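Local structure of E3 SUMO-protein ligase SIZ2 (Saccharomyces cerevisiae, 6U75) at residues Asn90-Gly93 against Gly99-Asn102. The protein acts as a SUMO E3 ligase of the PIAS family, promoting attachment of SUMO to other proteins, possibly including septins. Sequence-based numbering, arbitrary orientation.
Sequences NVKG and GTGN
The backbone N of N102 donates to V91 O (2.6 Å), meeting it from above the carbonyl plane through a bent N-H...O angle of 137°, where two limbs of one long loop in the PINIT domain, between strands 85-86 and 104-105, fold back on each other. N102 and K92 bury the most surface, with V91 and T100 close behind. CB of N102 approaches the oxygen end of the N90 carbonyl, 3.9 Å from N90 O. Its ND2 bonds weakly to S219 O and its side chain touches P222, both in the predicted SP-RING region, so this PINIT loop also meets that part of the chain. K92 starts away from the other limb, but its chain bends at chi2 (-56°) and runs extended past G101, with CD 4.1 Å from G101 CA. Its NZ thus reaches T100 OG1 only weakly (3.5 Å); its stronger partners are D73, by a salt bridge, and Q97 O. T100 OG1, set between its own backbone N and carbonyl carbon (chi1 68°), donates to G93 O at 2.6 Å. D73 also accepts from G99 N, tying the lysine and the G99 backbone to one carboxylate. The contact is therefore mainly polar: backbone carbonyls of 90-93 take bonds from 99-102, and the lysine charge is probably balanced by D73.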
ATOM      1  N   ASN A  90     -11.814   6.059   0.378  1.00 67.40           N
ATOM      2  CA  ASN A  90     -11.278   6.217  -0.974  1.00 71.02           C
ATOM      3  C   ASN A  90     -11.023   4.822  -1.549  1.00 74.28           C
ATOM      4  O   ASN A  90      -9.890   4.357  -1.690  1.00 77.11           O
ATOM      5  CB  ASN A  90     -10.014   7.065  -0.950  1.00 67.19           C
ATOM      6  CG  ASN A  90      -9.450   7.314  -2.334  1.00 71.33           C
ATOM      7  OD1 ASN A  90      -8.652   6.527  -2.842  1.00 63.57           O
ATOM      8  ND2 ASN A  90      -9.859   8.417  -2.951  1.00 75.35           N
ATOM      9  N   VAL A  91     -12.127   4.145  -1.880  1.00 68.47           N
ATOM     10  CA  VAL A  91     -12.061   2.723  -2.210  1.00 60.30           C
ATOM     11  C   VAL A  91     -11.165   2.485  -3.419  1.00 52.78           C
ATOM     12  O   VAL A  91     -10.398   1.514  -3.455  1.00 71.41           O
ATOM     13  CB  VAL A  91     -13.475   2.153  -2.432  1.00 63.23           C
ATOM     14  CG1 VAL A  91     -14.203   2.019  -1.104  1.00 59.64           C
ATOM     15  CG2 VAL A  91     -14.277   3.019  -3.403  1.00 52.61           C
ATOM     16  N   LYS A  92     -11.244   3.353  -4.426  1.00 71.94           N
ATOM     17  CA  LYS A  92     -10.473   3.189  -5.660  1.00 82.06           C
ATOM     18  C   LYS A  92      -9.665   4.462  -5.899  1.00 63.70           C
ATOM     19  O   LYS A  92     -10.147   5.412  -6.520  1.00 79.19           O
ATOM     20  CB  LYS A  92     -11.388   2.868  -6.841  1.00 70.07           C
ATOM     21  CG  LYS A  92     -10.904   1.696  -7.686  1.00 56.17           C
ATOM     22  CD  LYS A  92      -9.488   1.913  -8.205  1.00 79.21           C
ATOM     23  CE  LYS A  92      -9.052   0.777  -9.111  1.00 56.63           C
ATOM     24  NZ  LYS A  92      -7.577   0.756  -9.316  1.00 58.63           N
ATOM     25  N   GLY A  93      -8.429   4.473  -5.395  1.00 66.85           N
ATOM     26  CA  GLY A  93      -7.527   5.570  -5.654  1.00 79.32           C
ATOM     27  C   GLY A  93      -6.776   5.397  -6.962  1.00 78.34           C
ATOM     28  O   GLY A  93      -6.646   4.293  -7.487  1.00 77.21           O
ATOM     29  N   GLY A  99      -5.619  -1.820 -10.020  1.00 66.75           N
ATOM     30  CA  GLY A  99      -5.005  -2.481  -8.889  1.00 49.84           C
ATOM     31  C   GLY A  99      -4.536  -1.559  -7.789  1.00 49.81           C
ATOM     32  O   GLY A  99      -3.909  -2.033  -6.834  1.00 72.75           O
ATOM     33  N   THR A 100      -4.818  -0.259  -7.889  1.00 49.07           N
ATOM     34  CA  THR A 100      -4.398   0.724  -6.898  1.00 49.20           C
ATOM     35  C   THR A 100      -5.541   1.136  -5.977  1.00 52.46           C
ATOM     36  O   THR A 100      -5.559   2.266  -5.477  1.00 62.60           O
ATOM     37  CB  THR A 100      -3.814   1.956  -7.589  1.00 55.83           C
ATOM     38  OG1 THR A 100      -4.853   2.656  -8.285  1.00 65.36           O
ATOM     39  CG2 THR A 100      -2.732   1.552  -8.576  1.00 62.06           C
ATOM     40  N   GLY A 101      -6.501   0.246  -5.752  1.00 48.62           N
ATOM     41  CA  GLY A 101      -7.615   0.527  -4.879  1.00 50.90           C
ATOM     42  C   GLY A 101      -7.370   0.016  -3.473  1.00 43.88           C
ATOM     43  O   GLY A 101      -6.533  -0.854  -3.244  1.00 44.34           O
ATOM     44  N   ASN A 102      -8.112   0.579  -2.530  1.00 34.57           N
ATOM     45  CA  ASN A 102      -8.081   0.163  -1.139  1.00 37.00           C
ATOM     46  C   ASN A 102      -9.391  -0.507  -0.755  1.00 38.81           C
ATOM     47  O   ASN A 102     -10.422  -0.302  -1.404  1.00 45.90           O
ATOM     48  CB  ASN A 102      -7.838   1.360  -0.211  1.00 46.71           C
ATOM     49  CG  ASN A 102      -6.389   1.794  -0.185  1.00 45.11           C
ATOM     50  OD1 ASN A 102      -5.499   1.057  -0.609  1.00 47.96           O
ATOM     51  ND2 ASN A 102      -6.143   2.994   0.326  1.00 55.14           N
TER